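Local coordinates for protein TRAP dicarboxylate transporter, DctP subunit (Anaerococcus prevoti, PDB 4N91) that binds alpha- and beta-D-glucuronate and probably serves as the solute-binding subunit of a TRAP transporter, at residues 109-121 with 232-244. Numbering follows the deposited sequence. Where two conformers were deposited one is given.
Sequences FNLPYLFASSEAY and YSYDMHQMVPDIV. With BDP (beta-D-glucopyranuronic acid), chain C.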
ATOM      1  N   PHE A 109       7.859  -5.819  -4.522  1.00 16.54           N
ATOM      2  CA  PHE A 109       6.456  -5.476  -4.823  1.00 18.59           C
ATOM      3  C   PHE A 109       6.250  -3.998  -5.180  1.00 25.34           C
ATOM      4  O   PHE A 109       5.124  -3.579  -5.440  1.00 28.57           O
ATOM      5  CB  PHE A 109       5.521  -5.850  -3.678  1.00 19.51           C
ATOM      6  CG  PHE A 109       5.601  -7.286  -3.267  1.00 17.75           C
ATOM      7  CD1 PHE A 109       5.534  -8.306  -4.202  1.00 21.43           C
ATOM      8  CD2 PHE A 109       5.746  -7.624  -1.936  1.00 19.70           C
ATOM      9  CE1 PHE A 109       5.610  -9.620  -3.795  1.00 20.76           C
ATOM     10  CE2 PHE A 109       5.826  -8.949  -1.540  1.00 24.39           C
ATOM     11  CZ  PHE A 109       5.776  -9.932  -2.468  1.00 22.44           C
ATOM     12  N   ASN A 110       7.320  -3.217  -5.184  1.00 15.93           N
ATOM     13  CA  ASN A 110       7.263  -1.811  -5.619  1.00 20.86           C
ATOM     14  C   ASN A 110       7.643  -1.610  -7.082  1.00 21.17           C
ATOM     15  O   ASN A 110       7.593  -0.487  -7.588  1.00 19.70           O
ATOM     16  CB  ASN A 110       8.160  -0.947  -4.735  1.00 21.38           C
ATOM     17  CG  ASN A 110       7.680  -0.921  -3.302  1.00 18.73           C
ATOM     18  OD1 ASN A 110       6.483  -1.075  -3.053  1.00 20.97           O
ATOM     19  ND2 ASN A 110       8.604  -0.785  -2.358  1.00 18.90           N
ATOM     20  N   LEU A 111       7.995  -2.688  -7.775  1.00 17.95           N
ATOM     21  CA  LEU A 111       8.374  -2.584  -9.179  1.00 19.59           C
ATOM     22  C   LEU A 111       7.166  -2.179 -10.024  1.00 22.55           C
ATOM     23  O   LEU A 111       6.102  -2.750  -9.881  1.00 17.93           O
ATOM     24  CB  LEU A 111       8.925  -3.919  -9.688  1.00 19.85           C
ATOM     25  CG  LEU A 111      10.237  -4.381  -9.047  1.00 22.45           C
ATOM     26  CD1 LEU A 111      10.631  -5.772  -9.557  1.00 25.49           C
ATOM     27  CD2 LEU A 111      11.326  -3.365  -9.334  1.00 27.05           C
ATOM     28  N   PRO A 112       7.334  -1.202 -10.919  1.00 19.79           N
ATOM     29  CA  PRO A 112       6.250  -0.825 -11.824  1.00 21.43           C
ATOM     30  C   PRO A 112       5.946  -1.906 -12.853  1.00 17.58           C
ATOM     31  O   PRO A 112       6.861  -2.620 -13.312  1.00 19.44           O
ATOM     32  CB  PRO A 112       6.796   0.416 -12.538  1.00 23.63           C
ATOM     33  CG  PRO A 112       7.992   0.836 -11.763  1.00 29.29           C
ATOM     34  CD  PRO A 112       8.533  -0.376 -11.116  1.00 23.05           C
ATOM     35  N   TYR A 113       4.663  -2.029 -13.181  1.00 16.54           N
ATOM     36  CA  TYR A 113       4.195  -2.944 -14.206  1.00 20.55           C
ATOM     37  C   TYR A 113       4.724  -4.344 -13.970  1.00 22.22           C
ATOM     38  O   TYR A 113       5.184  -5.024 -14.888  1.00 21.50           O
ATOM     39  CB  TYR A 113       4.571  -2.408 -15.582  1.00 20.92           C
ATOM     40  CG  TYR A 113       3.904  -1.089 -15.839  1.00 18.45           C
ATOM     41  CD1 TYR A 113       2.531  -1.018 -16.012  1.00 20.70           C
ATOM     42  CD2 TYR A 113       4.623   0.093 -15.862  1.00 15.80           C
ATOM     43  CE1 TYR A 113       1.902   0.190 -16.230  1.00 19.56           C
ATOM     44  CE2 TYR A 113       4.011   1.298 -16.081  1.00 18.16           C
ATOM     45  CZ  TYR A 113       2.645   1.347 -16.253  1.00 18.96           C
ATOM     46  OH  TYR A 113       2.016   2.564 -16.450  1.00 19.73           O
ATOM     47  N   LEU A 114       4.617  -4.766 -12.720  1.00 18.89           N
ATOM     48  CA  LEU A 114       5.125  -6.054 -12.298  1.00 23.20           C
ATOM     49  C   LEU A 114       4.077  -7.120 -12.518  1.00 23.85           C
ATOM     50  O   LEU A 114       4.385  -8.206 -13.019  1.00 23.88           O
ATOM     51  CB  LEU A 114       5.525  -5.999 -10.822  1.00 19.68           C
ATOM     52  CG  LEU A 114       5.911  -7.327 -10.196  1.00 19.78           C
ATOM     53  CD1 LEU A 114       7.168  -7.861 -10.876  1.00 23.36           C
ATOM     54  CD2 LEU A 114       6.112  -7.138  -8.701  1.00 22.27           C
ATOM     55  N   PHE A 115       2.828  -6.823 -12.168  1.00 20.54           N
ATOM     56  CA  PHE A 115       1.780  -7.840 -12.265  1.00 21.49           C
ATOM     57  C   PHE A 115       0.921  -7.707 -13.515  1.00 21.96           C
ATOM     58  O   PHE A 115       0.522  -6.603 -13.905  1.00 23.66           O
ATOM     59  CB  PHE A 115       0.884  -7.770 -11.037  1.00 21.90           C
ATOM     60  CG  PHE A 115       1.626  -7.941  -9.745  1.00 20.82           C
ATOM     61  CD1 PHE A 115       2.165  -9.177  -9.411  1.00 25.88           C
ATOM     62  CD2 PHE A 115       1.764  -6.891  -8.873  1.00 21.93           C
ATOM     63  CE1 PHE A 115       2.849  -9.341  -8.218  1.00 24.24           C
ATOM     64  CE2 PHE A 115       2.437  -7.045  -7.678  1.00 24.80           C
ATOM     65  CZ  PHE A 115       2.985  -8.283  -7.355  1.00 24.89           C
ATOM     66  N   ALA A 116       0.625  -8.835 -14.143  1.00 23.12           N
ATOM     67  CA  ALA A 116      -0.117  -8.795 -15.400  1.00 27.97           C
ATOM     68  C   ALA A 116      -1.583  -8.465 -15.167  1.00 30.86           C
ATOM     69  O   ALA A 116      -2.246  -7.919 -16.054  1.00 29.64           O
ATOM     70  CB  ALA A 116       0.015 -10.124 -16.128  1.00 26.03           C
ATOM     71  N   SER A 117      -2.091  -8.810 -13.988  1.00 25.02           N
ATOM     72  CA  SER A 117      -3.529  -8.718 -13.708  1.00 28.01           C
ATOM     73  C   SER A 117      -3.717  -8.667 -12.212  1.00 24.12           C
ATOM     74  O   SER A 117      -2.810  -9.045 -11.462  1.00 22.91           O
ATOM     75  CB  SER A 117      -4.269  -9.943 -14.258  1.00 28.35           C
ATOM     76  OG  SER A 117      -3.948 -11.123 -13.530  1.00 29.32           O
ATOM     77  N   SER A 118      -4.896  -8.236 -11.768  1.00 22.47           N
ATOM     78  CA  SER A 118      -5.169  -8.213 -10.338  1.00 26.52           C
ATOM     79  C   SER A 118      -5.216  -9.643  -9.817  1.00 26.41           C
ATOM     80  O   SER A 118      -4.810  -9.915  -8.683  1.00 24.69           O
ATOM     81  CB  SER A 118      -6.454  -7.417 -10.008  1.00 31.30           C
ATOM     82  OG  SER A 118      -7.616  -8.083 -10.454  1.00 33.74           O
ATOM     83  N   GLU A 119      -5.648 -10.585 -10.655  1.00 27.66           N
ATOM     84  CA  GLU A 119      -5.668 -11.977 -10.218  1.00 22.81           C
ATOM     85  C   GLU A 119      -4.243 -12.492  -9.992  1.00 21.11           C
ATOM     86  O   GLU A 119      -3.985 -13.206  -9.019  1.00 22.29           O
ATOM     87  CB  GLU A 119      -6.391 -12.888 -11.227  1.00 32.08           C
ATOM     88  CG  GLU A 119      -7.723 -12.355 -11.702  1.00 40.46           C
ATOM     89  CD  GLU A 119      -7.566 -11.446 -12.920  1.00 41.47           C
ATOM     90  OE1 GLU A 119      -7.154 -11.958 -13.993  1.00 58.13           O
ATOM     91  OE2 GLU A 119      -7.829 -10.235 -12.808  1.00 37.08           O
ATOM     92  N   ALA A 120      -3.319 -12.170 -10.899  1.00 22.09           N
ATOM     93  CA  ALA A 120      -1.922 -12.569 -10.700  1.00 21.99           C
ATOM     94  C   ALA A 120      -1.397 -12.011  -9.376  1.00 21.46           C
ATOM     95  O   ALA A 120      -0.809 -12.726  -8.568  1.00 20.70           O
ATOM     96  CB  ALA A 120      -1.048 -12.088 -11.863  1.00 23.38           C
ATOM     97  N   TYR A 121      -1.651 -10.729  -9.162  1.00 21.97           N
ATOM     98  CA  TYR A 121      -1.263 -10.031  -7.954  1.00 19.71           C
ATOM     99  C   TYR A 121      -1.789 -10.713  -6.682  1.00 20.77           C
ATOM    100  O   TYR A 121      -1.036 -10.999  -5.759  1.00 18.53           O
ATOM    101  CB  TYR A 121      -1.786  -8.592  -8.087  1.00 19.02           C
ATOM    102  CG  TYR A 121      -1.690  -7.721  -6.861  1.00 16.21           C
ATOM    103  CD1 TYR A 121      -0.550  -7.704  -6.074  1.00 18.19           C
ATOM    104  CD2 TYR A 121      -2.731  -6.872  -6.528  1.00 17.19           C
ATOM    105  CE1 TYR A 121      -0.459  -6.875  -4.955  1.00 18.33           C
ATOM    106  CE2 TYR A 121      -2.661  -6.027  -5.417  1.00 17.19           C
ATOM    107  CZ  TYR A 121      -1.526  -6.040  -4.635  1.00 15.77           C
ATOM    108  OH  TYR A 121      -1.447  -5.222  -3.547  1.00 17.94           O
ATOM    109  N   TYR A 232      -8.027  11.948 -13.674  1.00 12.35           N
ATOM    110  CA  TYR A 232      -7.481  10.700 -13.160  1.00 12.64           C
ATOM    111  C   TYR A 232      -7.231   9.793 -14.340  1.00 14.48           C
ATOM    112  O   TYR A 232      -8.167   9.398 -15.033  1.00 16.86           O
ATOM    113  CB  TYR A 232      -8.425  10.056 -12.152  1.00 15.50           C
ATOM    114  CG  TYR A 232      -7.872   8.817 -11.449  1.00 14.76           C
ATOM    115  CD1 TYR A 232      -7.872   7.586 -12.062  1.00 11.38           C
ATOM    116  CD2 TYR A 232      -7.383   8.888 -10.158  1.00 13.31           C
ATOM    117  CE1 TYR A 232      -7.395   6.452 -11.425  1.00 12.72           C
ATOM    118  CE2 TYR A 232      -6.875   7.752  -9.515  1.00 11.74           C
ATOM    119  CZ  TYR A 232      -6.902   6.531 -10.168  1.00 12.65           C
ATOM    120  OH  TYR A 232      -6.422   5.414  -9.558  1.00 14.16           O
ATOM    121  N   SER A 233      -5.962   9.469 -14.561  0.58 14.45           N
ATOM    122  CA  SER A 233      -5.520   8.785 -15.763  0.58 13.38           C
ATOM    123  C   SER A 233      -4.964   7.380 -15.458  0.58 13.14           C
ATOM    124  O   SER A 233      -3.926   7.251 -14.831  0.58 13.33           O
ATOM    125  CB  SER A 233      -4.457   9.631 -16.462  0.58 18.53           C
ATOM    126  OG  SER A 233      -3.976   8.991 -17.635  0.58 16.50           O
ATOM    127  N   TYR A 234      -5.656   6.349 -15.931  1.00 16.06           N
ATOM    128  CA  TYR A 234      -5.382   4.975 -15.563  1.00 17.99           C
ATOM    129  C   TYR A 234      -4.138   4.384 -16.219  1.00 17.04           C
ATOM    130  O   TYR A 234      -4.228   3.450 -17.036  1.00 19.58           O
ATOM    131  CB  TYR A 234      -6.596   4.116 -15.891  1.00 16.78           C
ATOM    132  CG  TYR A 234      -7.732   4.123 -14.874  1.00 14.67           C
ATOM    133  CD1 TYR A 234      -7.626   3.403 -13.692  1.00 16.01           C
ATOM    134  CD2 TYR A 234      -8.919   4.792 -15.108  1.00 18.33           C
ATOM    135  CE1 TYR A 234      -8.640   3.365 -12.781  1.00 14.05           C
ATOM    136  CE2 TYR A 234      -9.950   4.768 -14.176  1.00 16.68           C
ATOM    137  CZ  TYR A 234      -9.801   4.028 -13.022  1.00 14.92           C
ATOM    138  OH  TYR A 234     -10.821   3.958 -12.118  1.00 20.24           O
ATOM    139  N   ASP A 235      -2.983   4.923 -15.868  1.00 17.48           N
ATOM    140  CA  ASP A 235      -1.737   4.344 -16.336  1.00 16.37           C
ATOM    141  C   ASP A 235      -1.397   3.081 -15.531  1.00 19.72           C
ATOM    142  O   ASP A 235      -0.632   2.239 -15.995  1.00 17.43           O
ATOM    143  CB  ASP A 235      -0.608   5.353 -16.284  1.00 15.83           C
ATOM    144  CG  ASP A 235      -0.209   5.707 -14.877  1.00 21.24           C
ATOM    145  OD1 ASP A 235      -1.079   6.225 -14.158  1.00 18.99           O
ATOM    146  OD2 ASP A 235       0.967   5.475 -14.494  1.00 18.59           O
HETATM  147  N   MSE A 236      -1.965   2.975 -14.326  1.00 14.83           N
HETATM  148  CA  MSE A 236      -1.855   1.786 -13.457  1.00 16.10           C
HETATM  149  C   MSE A 236      -0.412   1.259 -13.317  1.00 17.56           C
HETATM  150  O   MSE A 236      -0.113   0.067 -13.554  1.00 17.86           O
HETATM  151  CB  MSE A 236      -2.818   0.695 -13.957  1.00 20.38           C
HETATM  152  CG  MSE A 236      -4.276   1.115 -13.858  1.00 15.29           C
HETATM  153 SE   MSE A 236      -5.501  -0.142 -14.707  1.00 31.55          SE
HETATM  154  CE  MSE A 236      -5.273  -1.590 -13.430  1.00 38.42           C
ATOM    155  N   HIS A 237       0.477   2.140 -12.871  1.00 16.12           N
ATOM    156  CA  HIS A 237       1.903   1.839 -12.872  1.00 15.70           C
ATOM    157  C   HIS A 237       2.326   0.853 -11.809  1.00 15.57           C
ATOM    158  O   HIS A 237       3.333   0.163 -11.983  1.00 17.36           O
ATOM    159  CB  HIS A 237       2.763   3.098 -12.775  1.00 13.58           C
ATOM    160  CG  HIS A 237       2.304   4.084 -11.750  1.00 13.75           C
ATOM    161  ND1 HIS A 237       1.596   5.212 -12.092  1.00 16.40           N
ATOM    162  CD2 HIS A 237       2.487   4.150 -10.410  1.00 17.49           C
ATOM    163  CE1 HIS A 237       1.333   5.915 -11.011  1.00 15.22           C
ATOM    164  NE2 HIS A 237       1.864   5.299  -9.977  1.00 14.94           N
ATOM    165  N   GLN A 238       1.579   0.770 -10.717  1.00 15.81           N
ATOM    166  CA  GLN A 238       1.920  -0.165  -9.644  1.00 14.79           C
ATOM    167  C   GLN A 238       0.682  -0.745  -8.996  1.00 14.06           C
ATOM    168  O   GLN A 238      -0.407  -0.122  -9.003  1.00 15.37           O
ATOM    169  CB  GLN A 238       2.736   0.485  -8.540  1.00 16.90           C
ATOM    170  CG  GLN A 238       4.108   0.963  -8.926  1.00 20.94           C
ATOM    171  CD  GLN A 238       4.645   1.905  -7.875  1.00 28.60           C
ATOM    172  OE1 GLN A 238       4.031   2.957  -7.548  1.00 27.51           O
ATOM    173  NE2 GLN A 238       5.764   1.539  -7.306  1.00 29.03           N
HETATM  174  N   MSE A 239       0.862  -1.946  -8.438  1.00 17.71           N
HETATM  175  CA  MSE A 239      -0.099  -2.549  -7.527  1.00 14.68           C
HETATM  176  C   MSE A 239       0.670  -2.797  -6.246  1.00 17.77           C
HETATM  177  O   MSE A 239       1.425  -3.766  -6.139  1.00 20.03           O
HETATM  178  CB  MSE A 239      -0.701  -3.838  -8.071  1.00 16.61           C
HETATM  179  CG  MSE A 239      -1.334  -3.634  -9.391  1.00 20.67           C
HETATM  180 SE   MSE A 239      -2.203  -5.261 -10.000  1.00 27.93          SE
HETATM  181  CE  MSE A 239      -3.998  -4.886  -9.249  1.00 42.52           C
ATOM    182  N   VAL A 240       0.494  -1.898  -5.286  1.00 13.54           N
ATOM    183  CA  VAL A 240       1.372  -1.873  -4.112  1.00 13.36           C
ATOM    184  C   VAL A 240       0.596  -2.366  -2.906  1.00 12.80           C
ATOM    185  O   VAL A 240      -0.363  -1.724  -2.464  1.00 15.81           O
ATOM    186  CB  VAL A 240       1.925  -0.456  -3.818  1.00 15.62           C
ATOM    187  CG1 VAL A 240       2.889  -0.504  -2.637  1.00 17.07           C
ATOM    188  CG2 VAL A 240       2.626   0.127  -5.058  1.00 19.90           C
ATOM    189  N   PRO A 241       0.981  -3.526  -2.374  1.00 14.81           N
ATOM    190  CA  PRO A 241       0.189  -4.001  -1.237  1.00 14.03           C
ATOM    191  C   PRO A 241       0.399  -3.159  -0.000  1.00 13.56           C
ATOM    192  O   PRO A 241       1.501  -2.654   0.227  1.00 13.95           O
ATOM    193  CB  PRO A 241       0.715  -5.428  -1.008  1.00 14.76           C
ATOM    194  CG  PRO A 241       2.140  -5.399  -1.542  1.00 16.59           C
ATOM    195  CD  PRO A 241       2.088  -4.436  -2.721  1.00 17.23           C
ATOM    196  N   ASP A 242      -0.643  -3.019   0.802  1.00 12.91           N
ATOM    197  CA  ASP A 242      -0.489  -2.581   2.178  1.00 11.71           C
ATOM    198  C   ASP A 242      -0.113  -3.809   3.007  1.00 15.48           C
ATOM    199  O   ASP A 242      -0.620  -4.926   2.780  1.00 15.96           O
ATOM    200  CB  ASP A 242      -1.784  -1.941   2.694  1.00 12.73           C
ATOM    201  CG  ASP A 242      -2.023  -0.547   2.155  1.00 14.67           C
ATOM    202  OD1 ASP A 242      -1.039   0.171   1.823  1.00 14.61           O
ATOM    203  OD2 ASP A 242      -3.209  -0.149   2.103  1.00 15.47           O
ATOM    204  N   ILE A 243       0.803  -3.619   3.940  1.00 12.73           N
ATOM    205  CA  ILE A 243       1.314  -4.718   4.749  1.00 13.77           C
ATOM    206  C   ILE A 243       0.949  -4.488   6.205  1.00 16.48           C
ATOM    207  O   ILE A 243       1.137  -3.390   6.740  1.00 14.50           O
ATOM    208  CB  ILE A 243       2.846  -4.820   4.644  1.00 15.19           C
ATOM    209  CG1 ILE A 243       3.283  -4.858   3.174  1.00 15.85           C
ATOM    210  CG2 ILE A 243       3.354  -6.037   5.410  1.00 14.31           C
ATOM    211  CD1 ILE A 243       2.830  -6.087   2.390  1.00 16.97           C
ATOM    212  N   VAL A 244       0.407  -5.513   6.850  1.00 13.97           N
ATOM    213  CA  VAL A 244       0.181  -5.459   8.283  1.00 13.42           C
ATOM    214  C   VAL A 244       1.430  -5.973   8.958  1.00 14.57           C
ATOM    215  O   VAL A 244       1.839  -7.119   8.724  1.00 15.88           O
ATOM    216  CB  VAL A 244      -1.019  -6.327   8.674  1.00 14.98           C
ATOM    217  CG1 VAL A 244      -1.329  -6.185  10.134  1.00 16.39           C
ATOM    218  CG2 VAL A 244      -2.231  -5.959   7.805  1.00 14.62           C
TER
HETATM  219  C1  BDP C 402      -2.916   4.174  -0.072  0.66 11.04           C
HETATM  220  C2  BDP C 402      -2.376   3.117   0.777  0.66 10.84           C
HETATM  221  C3  BDP C 402      -1.802   3.701   2.035  0.66 11.12           C
HETATM  222  C4  BDP C 402      -0.765   4.642   1.745  0.66 11.11           C
HETATM  223  C5  BDP C 402      -1.290   5.683   0.834  0.66  9.51           C
HETATM  224  C6  BDP C 402      -0.177   6.648   0.353  0.66 11.29           C
HETATM  225  O2  BDP C 402      -3.610   2.431   1.230  0.66 10.60           O
HETATM  226  O3  BDP C 402      -1.297   2.629   2.898  0.66 12.27           O
HETATM  227  O4  BDP C 402      -0.204   5.194   2.823  0.66 12.65           O
HETATM  228  O5  BDP C 402      -1.854   5.077  -0.381  0.66 12.23           O
HETATM  229  O6A BDP C 402       0.464   7.218   1.263  0.66 12.50           O
HETATM  230  O1  BDP C 402      -3.187   3.572  -1.363  0.66 11.71           O
HETATM  231  O6B BDP C 402      -0.136   6.971  -0.856  0.66 13.00           O
HETATM  232  O   HOH W   1       3.566  -3.180  -8.620  1.00 21.93           O
HETATM  233  O   HOH W   2      -2.643  -2.817  -3.831  1.00 13.73           O
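With CG of Tyr-113 anti to its carbonyl carbon (chi1 -62°), the phenol ring reaches back along residues 235-237, while chi1 of 171° at Tyr-121 presents a ring face to selenomethionine Met-239. Two bonds fix Tyr-113. Tyr-113 N donates to His-237 O at 2.8 Å. Tyr-113 OH donates to Asp-235 O at 2.7 Å, approaching from above the carbonyl plane. Between them, CA of His-237 lies over one face of the Tyr-113 ring, 3.9 Å from the centroid, a CH-pi contact. An alanine in place of Tyr-113 would probably leave Asp-235 O without this hydroxyl donor and uncover the backbone at His-237. ND1 of His-237 donates to OD2 of Asp-235, and its NE2 is hydrogen-bonded to Glu-214. Farther along, NE2 of Gln-238 donates to Asn-110 O at 2.7 Å, the acceptor lying close to the Gln-238 amide plane. A water bridges Leu-111 O and Met-239 N. Met-239 CB sits over the centre of the Tyr-121 ring, 10° off its normal; SE lies obliquely beside the ring in a Met-aromatic contact, and CE of Met-239 meets CD2 of Tyr-121 at 3.6 Å. Beyond, Pro-241 CD packs on Phe-109 CB at 3.8 Å. Residues 239-241 link strand 231-238 of one sheet to strand 242-247 of another, an interdomain crossing characteristic of periplasmic binding proteins, leading here to Asp-242 in the glucuronate pocket.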